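Local coordinates for protein prephenate dehydratase (PDB 3MWB) that probably converts prephenate to phenylpyruvate, carbon dioxide and water in phenylalanine biosynthesis, and binds phenylalanine in an ACT domain, at residues P89-L94 with C156-A161; G16-A21 with S135-S140. All coordinates share one frame; numbering follows the deposited sequence.

Contact 1 (P89-L94 with C156-A161)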
loop_
_atom_site.group_PDB
_atom_site.type_symbol
_atom_site.label_atom_id
_atom_site.label_comp_id
_atom_site.label_asym_id
_atom_site.label_seq_id
_atom_site.Cartn_x
_atom_site.Cartn_y
_atom_site.Cartn_z
ATOM N N PRO A 89 21.930 -26.895 16.710
ATOM C CA PRO A 89 21.373 -28.209 16.322
ATOM C C PRO A 89 20.953 -29.049 17.539
ATOM O O PRO A 89 21.684 -29.116 18.538
ATOM C CB PRO A 89 22.534 -28.884 15.560
ATOM C CG PRO A 89 23.311 -27.725 14.988
ATOM C CD PRO A 89 23.221 -26.628 16.040
ATOM N N ILE A 90 19.763 -29.642 17.457
ATOM C CA ILE A 90 19.198 -30.397 18.560
ATOM C C ILE A 90 19.495 -31.880 18.326
ATOM O O ILE A 90 19.171 -32.422 17.270
ATOM C CB ILE A 90 17.667 -30.178 18.678
ATOM C CG1 ILE A 90 17.341 -28.698 18.951
ATOM C CG2 ILE A 90 17.071 -31.070 19.773
ATOM C CD1 ILE A 90 15.887 -28.309 18.644
ATOM N N THR A 91 20.116 -32.510 19.320
ATOM C CA THR A 91 20.406 -33.929 19.307
ATOM C C THR A 91 19.862 -34.520 20.609
ATOM O O THR A 91 20.140 -33.994 21.687
ATOM C CB THR A 91 21.932 -34.144 19.216
ATOM O OG1 THR A 91 22.397 -33.617 17.968
ATOM C CG2 THR A 91 22.296 -35.620 19.291
ATOM N N PHE A 92 19.084 -35.589 20.520
ATOM C CA PHE A 92 18.512 -36.173 21.726
ATOM C C PHE A 92 19.201 -37.494 22.072
ATOM O O PHE A 92 19.464 -38.307 21.194
ATOM C CB PHE A 92 17.022 -36.431 21.558
ATOM C CG PHE A 92 16.183 -35.195 21.476
ATOM C CD1 PHE A 92 15.922 -34.431 22.618
ATOM C CD2 PHE A 92 15.608 -34.812 20.266
ATOM C CE1 PHE A 92 15.123 -33.279 22.543
ATOM C CE2 PHE A 92 14.787 -33.662 20.192
ATOM C CZ PHE A 92 14.549 -32.908 21.327
ATOM N N VAL A 93 19.476 -37.706 23.354
ATOM C CA VAL A 93 19.945 -38.991 23.834
ATOM C C VAL A 93 18.927 -39.583 24.808
ATOM O O VAL A 93 18.218 -38.849 25.523
ATOM C CB VAL A 93 21.349 -38.927 24.491
ATOM C CG1 VAL A 93 22.405 -38.478 23.479
ATOM C CG2 VAL A 93 21.355 -38.028 25.705
ATOM N N LEU A 94 18.865 -40.916 24.818
ATOM C CA LEU A 94 18.081 -41.660 25.788
ATOM C C LEU A 94 19.018 -42.133 26.884
ATOM O O LEU A 94 20.047 -42.770 26.612
ATOM C CB LEU A 94 17.360 -42.860 25.135
ATOM C CG LEU A 94 16.505 -43.708 26.105
ATOM C CD1 LEU A 94 15.198 -43.006 26.469
ATOM C CD2 LEU A 94 16.234 -45.090 25.526
ATOM N N CYS A 156 17.216 -36.353 26.972
ATOM C CA CYS A 156 17.907 -35.140 27.348
ATOM C C CYS A 156 19.001 -34.792 26.336
ATOM O O CYS A 156 19.137 -35.466 25.310
ATOM C CB CYS A 156 18.513 -35.335 28.735
ATOM S SG CYS A 156 19.665 -36.712 28.785
ATOM N N ALA A 157 19.773 -33.755 26.654
ATOM C CA ALA A 157 20.923 -33.313 25.855
ATOM C C ALA A 157 22.159 -34.189 26.062
ATOM O O ALA A 157 22.330 -34.793 27.127
ATOM C CB ALA A 157 21.261 -31.835 26.180
ATOM N N PRO A 158 23.025 -34.282 25.035
ATOM C CA PRO A 158 24.317 -34.930 25.252
ATOM C C PRO A 158 25.126 -34.277 26.383
ATOM O O PRO A 158 25.862 -34.975 27.077
ATOM C CB PRO A 158 25.025 -34.758 23.901
ATOM C CG PRO A 158 23.912 -34.761 22.919
ATOM C CD PRO A 158 22.796 -33.997 23.605
ATOM N N LEU A 159 24.966 -32.962 26.575
ATOM C CA LEU A 159 25.672 -32.234 27.636
ATOM C C LEU A 159 25.563 -32.935 28.991
ATOM O O LEU A 159 26.580 -33.279 29.594
ATOM C CB LEU A 159 25.186 -30.775 27.755
ATOM C CG LEU A 159 25.732 -29.958 28.948
ATOM C CD1 LEU A 159 27.270 -29.921 28.970
ATOM C CD2 LEU A 159 25.171 -28.533 28.999
ATOM N N ILE A 160 24.334 -33.151 29.456
ATOM C CA ILE A 160 24.116 -33.664 30.807
ATOM C C ILE A 160 24.545 -35.135 30.962
ATOM O O ILE A 160 24.980 -35.556 32.052
ATOM C CB ILE A 160 22.675 -33.364 31.331
ATOM C CG1 ILE A 160 22.622 -33.491 32.862
ATOM C CG2 ILE A 160 21.621 -34.216 30.610
ATOM C CD1 ILE A 160 21.620 -32.587 33.528
ATOM N N ALA A 161 24.451 -35.900 29.874
ATOM C CA ALA A 161 24.959 -37.258 29.875
ATOM C C ALA A 161 26.479 -37.248 30.069
ATOM O O ALA A 161 26.986 -37.984 30.906
ATOM C CB ALA A 161 24.573 -37.995 28.611
#

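Contact 2 (G16-A21 with S135-S140)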
loop_
_atom_site.group_PDB
_atom_site.type_symbol
_atom_site.label_atom_id
_atom_site.label_comp_id
_atom_site.label_asym_id
_atom_site.label_seq_id
_atom_site.Cartn_x
_atom_site.Cartn_y
_atom_site.Cartn_z
ATOM N N GLY A 16 22.577 -28.103 32.448
ATOM C CA GLY A 16 22.478 -29.321 31.627
ATOM C C GLY A 16 21.374 -29.343 30.584
ATOM O O GLY A 16 21.233 -30.327 29.822
ATOM N N THR A 17 20.589 -28.265 30.539
ATOM C CA THR A 17 19.572 -28.092 29.495
ATOM C C THR A 17 20.213 -27.790 28.140
ATOM O O THR A 17 21.416 -27.521 28.041
ATOM C CB THR A 17 18.610 -26.918 29.827
ATOM O OG1 THR A 17 19.386 -25.751 30.134
ATOM C CG2 THR A 17 17.732 -27.255 31.050
ATOM N N PHE A 18 19.392 -27.821 27.090
ATOM C CA PHE A 18 19.817 -27.346 25.784
ATOM C C PHE A 18 20.238 -25.874 25.831
ATOM O O PHE A 18 21.173 -25.466 25.148
ATOM C CB PHE A 18 18.701 -27.585 24.750
ATOM C CG PHE A 18 18.580 -29.014 24.353
ATOM C CD1 PHE A 18 17.857 -29.918 25.151
ATOM C CD2 PHE A 18 19.247 -29.487 23.223
ATOM C CE1 PHE A 18 17.775 -31.274 24.793
ATOM C CE2 PHE A 18 19.170 -30.834 22.856
ATOM C CZ PHE A 18 18.425 -31.726 23.641
ATOM N N THR A 19 19.567 -25.089 26.669
ATOM C CA THR A 19 19.956 -23.687 26.854
ATOM C C THR A 19 21.408 -23.537 27.339
ATOM O O THR A 19 22.170 -22.772 26.749
ATOM C CB THR A 19 18.975 -22.935 27.759
ATOM O OG1 THR A 19 17.631 -23.231 27.346
ATOM C CG2 THR A 19 19.188 -21.437 27.661
ATOM N N GLU A 20 21.792 -24.252 28.390
ATOM C CA GLU A 20 23.183 -24.177 28.848
ATOM C C GLU A 20 24.159 -24.584 27.737
ATOM O O GLU A 20 25.131 -23.876 27.462
ATOM C CB GLU A 20 23.434 -25.016 30.100
ATOM C CG GLU A 20 24.908 -24.989 30.495
ATOM C CD GLU A 20 25.183 -25.346 31.943
ATOM O OE1 GLU A 20 24.702 -26.396 32.432
ATOM O OE2 GLU A 20 25.919 -24.567 32.579
ATOM N N ALA A 21 23.881 -25.725 27.105
ATOM C CA ALA A 21 24.688 -26.217 25.978
ATOM C C ALA A 21 24.947 -25.121 24.950
ATOM O O ALA A 21 26.043 -25.018 24.425
ATOM C CB ALA A 21 24.026 -27.442 25.324
ATOM N N SER A 135 9.525 -31.338 34.020
ATOM C CA SER A 135 9.621 -29.871 33.973
ATOM C C SER A 135 10.657 -29.371 32.954
ATOM O O SER A 135 10.481 -28.310 32.354
ATOM C CB SER A 135 9.919 -29.298 35.373
ATOM O OG SER A 135 11.204 -29.731 35.802
ATOM N N SER A 136 11.732 -30.137 32.780
ATOM C CA SER A 136 12.766 -29.884 31.767
ATOM C C SER A 136 13.493 -31.193 31.449
ATOM O O SER A 136 13.339 -32.173 32.187
ATOM C CB SER A 136 13.765 -28.809 32.232
ATOM O OG SER A 136 14.536 -29.229 33.349
ATOM N N THR A 137 14.259 -31.225 30.357
ATOM C CA THR A 137 15.040 -32.413 30.031
ATOM C C THR A 137 16.055 -32.714 31.140
ATOM O O THR A 137 16.215 -33.869 31.543
ATOM C CB THR A 137 15.749 -32.353 28.624
ATOM O OG1 THR A 137 16.793 -31.362 28.621
ATOM C CG2 THR A 137 14.732 -32.059 27.505
ATOM N N ALA A 138 16.722 -31.664 31.619
ATOM C CA ALA A 138 17.731 -31.787 32.676
ATOM C C ALA A 138 17.152 -32.366 33.971
ATOM O O ALA A 138 17.727 -33.296 34.522
ATOM C CB ALA A 138 18.412 -30.442 32.941
ATOM N N ALA A 139 16.026 -31.827 34.445
ATOM C CA ALA A 139 15.370 -32.346 35.654
ATOM C C ALA A 139 14.967 -33.810 35.492
ATOM O O ALA A 139 15.117 -34.612 36.418
ATOM C CB ALA A 139 14.163 -31.496 36.046
ATOM N N SER A 140 14.468 -34.155 34.307
ATOM C CA SER A 140 14.109 -35.526 34.001
ATOM C C SER A 140 15.324 -36.426 34.135
ATOM O O SER A 140 15.241 -37.489 34.760
ATOM C CB SER A 140 13.512 -35.635 32.598
ATOM O OG SER A 140 12.200 -35.113 32.587
HETATM O O HOH W 1 19.320 -32.172 28.974
#

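Contact 1 (P89-L94 with C156-A161)
Val93 and Cys156 face each other as an antiparallel hydrogen-bonded pair, their side chains on the same face of the sheet. Val93 N donates to Cys156 O at 3.0 Å in a nearly straight bond (179°), and Cys156 N returns one to Val93 O at 3.1 Å. The tight part of the contact gathers round the isopropyl group of Val93. CG1 is anti to the carbonyl carbon (chi1 -62°), which leaves CG2 between the backbone N and the carbonyl carbon. Val93 CG2 comes within 3.4 Å of Cys156 O, 3.7 Å of Ala157 O and 3.8 Å of Cys156 SG, and more loosely reaches Ala161 CB, while CG1 lies against Pro158 CG at 4.0 Å. Val93 thus fills the angle where the strand end turns into helix 158-163, with Ala157 as N-cap and Pro158 in the first turn. Close by, Pro158 CD sits 3.3 Å from Thr91 O, a carbonyl oxygen that the contact buries without a hydrogen-bond partner. The looser side is that of the partly exposed Thr91 and Pro158 side chains, which cross at about a right angle with Thr91 CG2 4.1 Å from Pro158 CG. The CB of Phe92 points away from 156-161, and its ring meets that of Phe18. Ala161 belongs to a magnesium site together with Gln164 and Leu167, although no metal is bound to this chain here. The arrangement is a strand-to-helix junction of the periplasmic-binding-protein-like prephenate dehydratase domain, where inner strand 153-156, paired antiparallel with 93-96, runs into metal-site helix 158-163.

Contact 2 (G16-A21 with S135-S140)
Thr17 and Ala138 bring the two backbones closest, their CA atoms 5.2 Å apart, where the starts of helices 18-23 and 137-143 meet. Thr17 and Ser136 are the N-caps: Ser136 OG accepts from Ala139 N at 3.2 Å, and Thr17 OG1 takes a weak bond from Glu20 N. The carbonyl carbon of Gly16 lies 3.9 Å from Ala138 CB, and that methyl also meets Thr17 CG2 at 3.8 Å. The two helix starts, one following strand 8-12 of one sheet and the other strand 130-133 of the second sheet, meet across the boundary between the two lobes of the type II periplasmic-binding-protein fold to which the prephenate dehydratase domain belongs. No direct hydrogen bond spans this buried seam; instead a water donates to Gly16 O at 2.8 Å and to Thr137 OG1 at 2.7 Å. Thr137 OG1, held between the backbone N and the carbonyl carbon (chi1 68°), also lies at the edge of the Phe18 ring, 3.9 Å from CD1, the two side chains crossing at about a right angle. Glu64 ties both helix starts together, its OE2 hydrogen-bonded to Thr137 OG1 and to Phe18 N. Gly16 N donates to Glu20 OE1 at 2.7 Å, on the anti side of the carboxylate and 18° out of its plane.

Overall arrangement
Contacts 1 and 2 lie about 9 Å apart, centre to centre, and touch directly, all four segments belonging to the prephenate dehydratase domain. Along the chain they alternate in the order 16-21, 89-94, 135-140, 156-161. Strands 93-96 and 153-156 belong to one mixed sheet, whose outermost strand 130-133 leads into helix 137-143; helix 18-23 follows strand 8-12 of the other sheet. Phe18 bridges the contacts, its CZ 3.5 Å from Thr91 O, and Ile160 CB packs 3.7 Å from Gly16 O. Helices 18-23, 137-143 and 158-163 therefore pack against one another where the lobes of the two sheets meet. The phenylalanine pockets are formed by residues of the ACT domain, none of which belongs to these segments.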